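Local coordinates for NADPH-quinone reductase (Pediococcus pentosaceus ATCC 25745, PDB 3HA2), which probably works as an FMN-binding NAD(P)H dehydrogenase (quinone), a flavodoxin-like oxidoreductase that passes electrons from a reduced nicotinamide nucleotide to quinones, at residues S47-N52 / D75-T80; F82-Q87 / N130-M135. One frame throughout, in Å; residues are numbered along the deposited sequence.

Contact 1: residues S47-N52 / D75-T80; sequences SLLLQN and DTVMTT. With SO4 (sulfate ion), chain D.
M78, a selenomethionine, and V77 close on L49, chiefly on its CD1 methyl, a worked example of how a small apolar contact joins two helix ends. From CB, which packs against the CB of A83, the M78 chain carries on through CG, with a bend at chi2 (-55°) that directs the selenium toward L49. SE lies 3.9 Å from CD1 of L49, and the terminal CE goes further, 3.7 Å from the same CD1 and 4.1 Å from CD2 of L49, so the tip touches both branches of the leucine. V77 reaches CD1 as well: its CG1 stands anti to the backbone N (chi1 169°) and stops 3.8 Å from CD1 of L49. Beyond M78 the chain turns into helix 80-83, with T79 as N-cap through OG1 to the N of F82. A sulfate, probably from the crystallisation liquor, takes a hydrogen bond to O3 from the N of T80 at 2.8 Å and another from K81 N, as suits an anion at a helix start. L49 also rests on L4 of strand 3-7 and on W73 of helix 68-77, while the carbonyl of M78 accepts a bond from W63 NE1 of the second subunit.

Contact 2: residues F82-Q87 / N130-M135; sequences FATGHQ and NKTKMM
T132 presses its CG2 methyl against the carbonyl oxygen of A83, 3.6 Å away, and no hydrogen bond crosses between the two segments although a threonine on each side takes part. The backbones come close here, with the CA atoms of A83 and T132 5.9 Å apart. CG2 of T132 also meets CB of A83 at 3.9 Å and CG2 of T84 at 4.3 Å. T84 and T132 are turned alike: in both, chi1 near +60° (57° and 55°) sends OG1 back to its own chain and offers CG2 to the other segment. The hydroxyls are hydrogen-bonded back to carbonyls of their own helices, T84 to T80 O and T132 to F128 O, so the side chains meet through methyl groups, with the A83 carbonyl the nearest polar group across the contact. Helix 123-131 closes in a Schellman motif, with K133 as its C-prime residue at positive phi, M134 N bonded to A129 O and K133 N to N130 O; the turn delivers the chain to strand 135-143 at the edge of the flavodoxin-like sheet. K131 adds its aliphatic part, CG lying 4.1 Å from CG2 of T84, with the two side chains crossing at a slant. Past this point its chain, bent at chi2, carries NZ to a long, weak ion pair with E114 of the second subunit, whose W63 packs on A83 and T84.

How the contacts relate
Both segments of contact 1 precede those of contact 2 in the sequence, and the contact centres are about 10 Å apart on one side of the molecule. Helix 80-83, which follows helix 68-77 almost at once, joins them. The ring of F82, from contact 2, reaches back to contact 1, its CE2 3.9 Å from CD1 of L49 and its CE1 3.9 Å from CD2 of L50. Helix 42-50 is thus tied through helices 68-77 and 80-83 to the end of helix 123-131, all within the flavodoxin-like part of a longer protein, built on a five-stranded parallel sheet. W63 of the second subunit reaches both contacts, so this part of the fold belongs to the dimer interface.

Contact 1: residues S47-N52 / D75-T80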
# COMPACT_ATOMS: atom_id res chain seq x y z
N SER A 47 13.62 13.37 12.51
CA SER A 47 14.98 13.53 13.02
C SER A 47 15.85 12.34 12.66
O SER A 47 16.98 12.51 12.22
CB SER A 47 14.99 13.73 14.52
OG SER A 47 16.32 13.99 14.94
N LEU A 48 15.33 11.13 12.86
CA LEU A 48 16.09 9.92 12.53
C LEU A 48 16.39 9.83 11.04
O LEU A 48 17.50 9.47 10.65
CB LEU A 48 15.34 8.67 13.01
CG LEU A 48 15.27 8.46 14.52
CD1 LEU A 48 14.39 7.25 14.83
CD2 LEU A 48 16.68 8.25 15.11
N LEU A 49 15.41 10.16 10.21
CA LEU A 49 15.65 10.18 8.76
C LEU A 49 16.78 11.13 8.38
O LEU A 49 17.67 10.76 7.59
CB LEU A 49 14.39 10.54 8.00
CG LEU A 49 13.30 9.47 8.07
CD1 LEU A 49 11.98 10.11 7.68
CD2 LEU A 49 13.61 8.32 7.15
N LEU A 50 16.76 12.33 8.94
CA LEU A 50 17.76 13.34 8.61
C LEU A 50 19.17 12.90 8.99
O LEU A 50 20.13 13.32 8.36
CB LEU A 50 17.42 14.68 9.28
CG LEU A 50 16.23 15.48 8.74
CD1 LEU A 50 15.98 16.72 9.59
CD2 LEU A 50 16.44 15.88 7.29
N GLN A 51 19.27 12.05 10.01
CA GLN A 51 20.55 11.62 10.58
C GLN A 51 21.12 10.39 9.87
O GLN A 51 22.21 9.93 10.20
CB GLN A 51 20.38 11.29 12.06
CG GLN A 51 20.08 12.49 12.96
CD GLN A 51 19.69 12.07 14.37
OE1 GLN A 51 18.69 12.53 14.92
NE2 GLN A 51 20.48 11.18 14.97
N ASN A 52 20.38 9.83 8.92
CA ASN A 52 20.82 8.60 8.26
C ASN A 52 20.92 8.74 6.75
O ASN A 52 20.24 9.58 6.16
CB ASN A 52 19.95 7.40 8.67
CG ASN A 52 20.20 6.98 10.11
OD1 ASN A 52 21.01 6.08 10.37
ND2 ASN A 52 19.56 7.66 11.06
N ASP A 75 2.34 8.19 5.40
CA ASP A 75 1.31 9.23 5.22
C ASP A 75 1.55 10.45 6.12
O ASP A 75 1.19 11.58 5.76
CB ASP A 75 -0.10 8.66 5.52
CG ASP A 75 -0.59 7.64 4.47
OD1 ASP A 75 0.04 7.48 3.41
OD2 ASP A 75 -1.65 7.01 4.72
N THR A 76 2.13 10.22 7.29
CA THR A 76 2.20 11.24 8.34
C THR A 76 3.60 11.84 8.51
O THR A 76 3.75 13.05 8.72
CB THR A 76 1.68 10.66 9.69
OG1 THR A 76 0.39 10.04 9.49
CG2 THR A 76 1.50 11.74 10.70
N VAL A 77 4.63 11.00 8.40
CA VAL A 77 6.01 11.46 8.56
C VAL A 77 6.48 12.11 7.26
O VAL A 77 7.20 13.11 7.28
CB VAL A 77 6.97 10.28 8.97
CG1 VAL A 77 8.46 10.68 8.88
CG2 VAL A 77 6.65 9.79 10.36
N MSE A 78 6.09 11.52 6.13
CA MSE A 78 6.54 12.00 4.83
C MSE A 78 5.56 13.05 4.32
O MSE A 78 4.74 12.80 3.44
CB MSE A 78 6.69 10.86 3.82
CG MSE A 78 7.63 9.76 4.25
SE MSE A 78 9.41 10.44 4.70
CE MSE A 78 10.31 8.68 4.74
N THR A 79 5.65 14.24 4.90
CA THR A 79 4.79 15.33 4.46
C THR A 79 5.32 15.96 3.18
O THR A 79 6.47 15.78 2.81
CB THR A 79 4.66 16.42 5.55
OG1 THR A 79 5.96 16.94 5.85
CG2 THR A 79 4.02 15.85 6.81
N THR A 80 4.46 16.70 2.49
CA THR A 80 4.88 17.51 1.35
C THR A 80 6.02 18.43 1.74
O THR A 80 7.03 18.51 1.02
CB THR A 80 3.69 18.33 0.82
OG1 THR A 80 2.66 17.42 0.43
CG2 THR A 80 4.08 19.17 -0.36
S SO4 D . 1.83 18.61 4.27
O1 SO4 D . 0.76 19.34 3.58
O2 SO4 D . 1.42 18.39 5.67
O3 SO4 D . 1.98 17.29 3.64
O4 SO4 D . 3.08 19.38 4.21

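Contact 2: residues F82-Q87 / N130-M135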
# COMPACT_ATOMS: atom_id res chain seq x y z
N PHE A 82 8.23 18.26 4.14
CA PHE A 82 9.48 17.60 4.52
C PHE A 82 10.11 16.85 3.34
O PHE A 82 11.27 17.10 2.97
CB PHE A 82 9.20 16.65 5.70
CG PHE A 82 10.40 15.88 6.18
CD1 PHE A 82 11.39 16.49 6.94
CD2 PHE A 82 10.50 14.51 5.91
CE1 PHE A 82 12.50 15.77 7.40
CE2 PHE A 82 11.61 13.78 6.36
CZ PHE A 82 12.60 14.40 7.12
N ALA A 83 9.33 15.97 2.72
CA ALA A 83 9.83 15.03 1.72
C ALA A 83 9.94 15.63 0.32
O ALA A 83 10.74 15.16 -0.48
CB ALA A 83 8.97 13.78 1.70
N THR A 84 9.13 16.66 0.05
CA THR A 84 9.21 17.41 -1.22
C THR A 84 9.23 18.91 -0.91
O THR A 84 10.12 19.37 -0.19
CB THR A 84 8.08 16.99 -2.20
OG1 THR A 84 6.79 17.17 -1.59
CG2 THR A 84 8.23 15.50 -2.60
N GLY A 85 8.26 19.65 -1.43
CA GLY A 85 8.12 21.10 -1.18
C GLY A 85 9.38 21.84 -1.54
O GLY A 85 9.91 21.68 -2.65
N HIS A 86 9.89 22.63 -0.60
CA HIS A 86 11.16 23.32 -0.81
C HIS A 86 12.32 22.73 -0.01
O HIS A 86 13.39 23.32 0.06
CB HIS A 86 11.00 24.82 -0.53
CG HIS A 86 10.17 25.52 -1.55
ND1 HIS A 86 8.80 25.64 -1.44
CD2 HIS A 86 10.50 26.10 -2.73
CE1 HIS A 86 8.32 26.28 -2.49
NE2 HIS A 86 9.34 26.57 -3.29
N GLN A 87 12.10 21.55 0.58
CA GLN A 87 13.10 20.92 1.43
C GLN A 87 13.73 19.66 0.82
O GLN A 87 14.95 19.51 0.86
CB GLN A 87 12.48 20.58 2.78
CG GLN A 87 13.46 20.04 3.79
CD GLN A 87 12.86 19.88 5.16
OE1 GLN A 87 11.70 20.25 5.40
NE2 GLN A 87 13.64 19.31 6.07
N ASN A 130 11.63 7.88 -6.36
CA ASN A 130 11.81 8.75 -7.53
C ASN A 130 11.36 10.18 -7.21
O ASN A 130 12.06 11.16 -7.49
CB ASN A 130 11.04 8.19 -8.76
CG ASN A 130 11.67 6.93 -9.35
OD1 ASN A 130 11.01 6.16 -10.06
ND2 ASN A 130 12.95 6.70 -9.06
N LYS A 131 10.20 10.28 -6.57
CA LYS A 131 9.60 11.58 -6.26
C LYS A 131 10.43 12.40 -5.29
O LYS A 131 10.53 13.62 -5.42
CB LYS A 131 8.19 11.39 -5.71
CG LYS A 131 7.43 12.70 -5.44
CD LYS A 131 7.12 13.43 -6.73
CE LYS A 131 6.04 14.48 -6.53
NZ LYS A 131 5.62 15.04 -7.84
N THR A 132 11.02 11.72 -4.31
CA THR A 132 11.76 12.38 -3.24
C THR A 132 13.26 12.47 -3.55
O THR A 132 14.04 12.88 -2.68
CB THR A 132 11.52 11.67 -1.88
OG1 THR A 132 11.84 10.28 -2.00
CG2 THR A 132 10.05 11.76 -1.47
N LYS A 133 13.65 12.07 -4.76
CA LYS A 133 15.05 12.13 -5.22
C LYS A 133 16.01 11.22 -4.44
O LYS A 133 17.20 11.53 -4.28
CB LYS A 133 15.58 13.59 -5.24
CG LYS A 133 14.67 14.55 -6.00
CD LYS A 133 15.22 15.99 -6.02
CE LYS A 133 14.27 16.89 -6.81
NZ LYS A 133 14.71 18.32 -6.89
N MSE A 134 15.46 10.11 -3.95
CA MSE A 134 16.24 9.06 -3.31
C MSE A 134 16.74 8.06 -4.36
O MSE A 134 16.17 7.97 -5.45
CB MSE A 134 15.38 8.32 -2.28
CG MSE A 134 14.92 9.18 -1.14
SE MSE A 134 13.84 8.13 0.12
CE MSE A 134 15.31 7.38 1.21
N MSE A 135 17.79 7.32 -4.02
CA MSE A 135 18.30 6.23 -4.81
C MSE A 135 17.66 4.91 -4.35
O MSE A 135 17.88 4.47 -3.23
CB MSE A 135 19.83 6.15 -4.65
CG MSE A 135 20.45 4.87 -5.15
SE MSE A 135 20.27 4.74 -7.09
CE MSE A 135 21.47 6.22 -7.62